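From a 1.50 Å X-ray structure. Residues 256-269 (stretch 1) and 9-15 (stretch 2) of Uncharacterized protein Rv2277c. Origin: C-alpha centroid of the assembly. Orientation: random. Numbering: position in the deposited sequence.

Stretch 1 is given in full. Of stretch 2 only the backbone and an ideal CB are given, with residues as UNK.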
# COMPACT_ATOMS: atom_id res chain seq x y z
N ASP A 256 6.14 21.24 -4.89
CA ASP A 256 4.85 20.84 -4.33
C ASP A 256 3.75 21.79 -4.78
O ASP A 256 2.66 21.36 -5.17
CB ASP A 256 4.93 20.85 -2.80
CG ASP A 256 5.86 19.79 -2.24
OD1 ASP A 256 6.12 18.77 -2.92
OD2 ASP A 256 6.29 19.98 -1.08
N TYR A 257 4.00 23.10 -4.69
CA TYR A 257 2.99 24.07 -5.11
C TYR A 257 2.65 23.90 -6.59
O TYR A 257 1.48 23.92 -6.96
CB TYR A 257 3.44 25.50 -4.82
CG TYR A 257 2.40 26.51 -5.26
CD1 TYR A 257 1.22 26.69 -4.53
CD2 TYR A 257 2.58 27.25 -6.42
CE1 TYR A 257 0.26 27.60 -4.95
CE2 TYR A 257 1.64 28.15 -6.84
CZ TYR A 257 0.49 28.33 -6.11
OH TYR A 257 -0.43 29.24 -6.55
N ARG A 258 3.67 23.73 -7.44
CA ARG A 258 3.40 23.57 -8.87
C ARG A 258 2.54 22.35 -9.15
O ARG A 258 1.64 22.40 -10.00
CB ARG A 258 4.72 23.48 -9.63
CG ARG A 258 5.44 24.79 -9.66
CD ARG A 258 6.82 24.68 -10.28
NE ARG A 258 7.51 25.95 -10.15
CZ ARG A 258 8.81 26.12 -10.31
NH1 ARG A 258 9.59 25.09 -10.62
NH2 ARG A 258 9.34 27.33 -10.17
N LEU A 259 2.81 21.24 -8.46
CA LEU A 259 1.97 20.05 -8.63
C LEU A 259 0.53 20.34 -8.23
O LEU A 259 -0.41 20.06 -9.00
CB LEU A 259 2.55 18.88 -7.84
CG LEU A 259 1.70 17.61 -7.77
CD1 LEU A 259 1.47 17.01 -9.17
CD2 LEU A 259 2.37 16.60 -6.87
N ALA A 260 0.33 20.93 -7.05
CA ALA A 260 -1.02 21.24 -6.56
C ALA A 260 -1.76 22.16 -7.53
O ALA A 260 -2.96 21.97 -7.79
CB ALA A 260 -0.92 21.92 -5.19
N HIS A 261 -1.06 23.16 -8.06
CA HIS A 261 -1.66 24.08 -9.00
C HIS A 261 -2.04 23.38 -10.30
O HIS A 261 -3.15 23.57 -10.82
CB HIS A 261 -0.67 25.21 -9.28
CG HIS A 261 -1.29 26.41 -9.91
ND1 HIS A 261 -1.71 26.42 -11.22
CD2 HIS A 261 -1.55 27.64 -9.42
CE1 HIS A 261 -2.21 27.61 -11.51
NE2 HIS A 261 -2.12 28.37 -10.43
N LYS A 262 -1.13 22.56 -10.83
CA LYS A 262 -1.37 21.88 -12.11
C LYS A 262 -2.58 20.96 -12.02
O LYS A 262 -3.38 20.88 -12.96
CB LYS A 262 -0.13 21.09 -12.51
CG LYS A 262 -0.31 20.27 -13.80
CD LYS A 262 0.94 19.44 -14.12
CE LYS A 262 1.14 18.30 -13.12
NZ LYS A 262 2.36 17.48 -13.41
N ILE A 263 -2.72 20.24 -10.91
CA ILE A 263 -3.81 19.28 -10.78
C ILE A 263 -5.08 19.90 -10.22
O ILE A 263 -6.12 19.22 -10.16
CB ILE A 263 -3.39 18.01 -10.02
CG1 ILE A 263 -3.15 18.32 -8.53
CG2 ILE A 263 -2.15 17.40 -10.66
CD1 ILE A 263 -2.67 17.11 -7.73
N GLY A 264 -5.04 21.16 -9.80
CA GLY A 264 -6.25 21.82 -9.36
C GLY A 264 -6.71 21.52 -7.95
O GLY A 264 -7.92 21.49 -7.70
N LEU A 265 -5.79 21.27 -7.02
CA LEU A 265 -6.20 21.18 -5.62
C LEU A 265 -6.86 22.48 -5.19
O LEU A 265 -6.41 23.57 -5.55
CB LEU A 265 -5.00 20.90 -4.73
CG LEU A 265 -4.25 19.58 -4.92
CD1 LEU A 265 -3.18 19.43 -3.84
CD2 LEU A 265 -5.21 18.40 -4.90
N ASP A 266 -7.92 22.36 -4.39
CA ASP A 266 -8.62 23.55 -3.90
C ASP A 266 -7.76 24.34 -2.93
O ASP A 266 -7.93 25.56 -2.81
CB ASP A 266 -9.93 23.15 -3.24
CG ASP A 266 -10.91 22.56 -4.23
OD1 ASP A 266 -11.61 23.33 -4.92
OD2 ASP A 266 -10.94 21.33 -4.33
N ALA A 267 -6.86 23.66 -2.21
CA ALA A 267 -6.11 24.30 -1.14
C ALA A 267 -4.79 23.56 -0.93
O ALA A 267 -4.67 22.36 -1.23
CB ALA A 267 -6.91 24.28 0.17
N VAL A 268 -3.81 24.29 -0.41
CA VAL A 268 -2.54 23.73 0.04
C VAL A 268 -2.27 24.18 1.47
O VAL A 268 -2.52 25.33 1.84
CB VAL A 268 -1.36 24.13 -0.88
CG1 VAL A 268 -1.52 23.49 -2.25
CG2 VAL A 268 -1.22 25.66 -1.01
N LEU A 269 -1.75 23.26 2.28
CA LEU A 269 -1.51 23.49 3.70
C LEU A 269 -0.01 23.75 3.89
O LEU A 269 0.81 22.85 3.67
CB LEU A 269 -1.96 22.27 4.49
CG LEU A 269 -2.02 22.34 6.02
CD1 LEU A 269 -2.83 23.54 6.49
CD2 LEU A 269 -2.63 21.05 6.57
N UNK A 9 -7.40 28.76 -11.65
CA UNK A 9 -7.03 29.69 -10.59
C UNK A 9 -6.01 29.06 -9.65
O UNK A 9 -5.49 27.97 -9.92
CB UNK A 9 -8.27 30.13 -9.81
N UNK A 10 -5.72 29.75 -8.55
CA UNK A 10 -4.70 29.28 -7.62
C UNK A 10 -5.34 28.51 -6.47
O UNK A 10 -6.45 28.84 -6.02
CB UNK A 10 -3.88 30.45 -7.08
N UNK A 11 -4.66 27.50 -5.94
CA UNK A 11 -5.14 26.87 -4.70
C UNK A 11 -5.17 27.87 -3.56
O UNK A 11 -4.35 28.79 -3.49
CB UNK A 11 -4.26 25.68 -4.32
N UNK A 12 -6.13 27.70 -2.66
CA UNK A 12 -6.14 28.46 -1.41
C UNK A 12 -4.88 28.20 -0.62
O UNK A 12 -4.46 27.04 -0.48
CB UNK A 12 -7.37 28.11 -0.57
N UNK A 13 -4.28 29.25 -0.06
CA UNK A 13 -3.14 29.09 0.84
C UNK A 13 -3.67 29.00 2.27
O UNK A 13 -4.25 29.96 2.78
CB UNK A 13 -2.15 30.24 0.69
N UNK A 14 -3.45 27.86 2.92
CA UNK A 14 -3.96 27.62 4.27
C UNK A 14 -2.77 27.54 5.23
O UNK A 14 -1.86 26.73 5.03
CB UNK A 14 -4.80 26.34 4.33
N UNK A 15 -2.78 28.38 6.27
CA UNK A 15 -1.65 28.45 7.21
C UNK A 15 -1.71 27.28 8.19
O UNK A 15 -2.60 27.22 9.05
CB UNK A 15 -1.66 29.78 7.97

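Position 9 opens the segment with its CA-to-CB bond pointing away from the helix and strand of stretch 1, and no atom of that stretch lies within 5.5 Å of the ideal CB. The contact sets almost no rule, so many polar residues would do. It is D9, and its contribution is made by the backbone: a water donates to D9 O (2.6 Å) and to H261 O (2.9 Å), tying the loop to the helix.

At position 10 the CB points sideways, 3.7 Å from Y257 OH and 4.3 Å from H261 NE2. An imidazole nitrogen so close invites a short acceptor, so Asp or Asn would suit, with Ser or Thr possible. The residue is D10. Its chi1 is m, and OD1 accepts a hydrogen bond from H261 NE2 at 2.9 Å, lying at the ring edge near the plane, where the N-H points.

Position 11 has phi -61° and psi 147°, angles that proline adopts readily. Its CB is tight against L265 O (3.3 Å from the ideal position), and its N donates no bond to stretch 1. A compact apolar residue fits; Pro, Ala or Val are candidates. P11 fills the site and has the largest covered area of the segment. Its ring packs between helix and strand: CD lies 3.6 Å from H261 CD2, CG 4.5 Å from A260 CB, and CB 4.1 Å from V268 CG1. P11 O meanwhile shares a water with Y257 OH, 2.8 Å from each.

From position 12 a parallel ladder begins. The N of position 12 donates to D266 O (2.8 Å) and its O accepts from V268 N (2.8 Å). The ideal CB lies 3.9 Å from A267 CB and 3.4 Å from D266 O, which suits an apolar start to the side chain; stretch 1 puts no demand on its end, so several residues, long or short, would suit. The residue is M12, a selenomethionine; its CB sits 3.9 Å from A267 CB while its end leads away.

Position 13 points to the face that carries V268, with the ideal CB 5.0 Å from V268 CG2. That gap calls for a branched or long apolar chain, Ile, Leu or Met. I13, m at both chi angles, brings CD1 to 3.5 Å from V268 CG2 and 4.2 Å from Y257 CE1.

Position 14 returns to the face of A267 and L269. Its ideal CB lies 4.1 Å from L269 CD1 and 5.1 Å from A267 CB, so a short branched apolar chain such as Val or Ile could reach both, and the strand angles (-112/124) suit beta-branching. The residue is V14: its N donates to V268 O (2.9 Å), CG1 meets L269 CD1 at 3.7 Å, and CG2 meets A267 CB at 4.0 Å.

Position 15 points away and is unconstrained here; it is A15.

Stretch 2 9-15: DDPMIVA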
# COMPACT_ATOMS: atom_id res chain seq x y z
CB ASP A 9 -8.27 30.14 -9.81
CG ASP A 9 -9.29 30.84 -10.69
OD1 ASP A 9 -10.23 30.17 -11.18
OD2 ASP A 9 -9.15 32.07 -10.91
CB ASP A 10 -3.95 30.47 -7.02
CG ASP A 10 -3.17 31.28 -8.06
OD1 ASP A 10 -3.09 30.86 -9.23
OD2 ASP A 10 -2.65 32.34 -7.68
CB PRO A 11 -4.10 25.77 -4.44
CG PRO A 11 -3.47 25.52 -5.79
CD PRO A 11 -3.46 26.85 -6.48
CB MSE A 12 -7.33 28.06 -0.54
CG MSE A 12 -8.68 28.54 -1.03
SE MSE A 12 -10.07 27.51 -0.15
CE MSE A 12 -9.54 27.82 1.71
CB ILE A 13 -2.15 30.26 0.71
CG1 ILE A 13 -1.69 30.42 -0.75
CG2 ILE A 13 -0.97 30.06 1.66
CD1 ILE A 13 -1.03 29.19 -1.33
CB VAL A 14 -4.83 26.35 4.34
CG1 VAL A 14 -5.33 26.12 5.77
CG2 VAL A 14 -6.01 26.45 3.38
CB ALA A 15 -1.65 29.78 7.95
O HOH W 1 -4.91 25.51 -9.56
O HOH W 2 -2.10 30.18 -4.54
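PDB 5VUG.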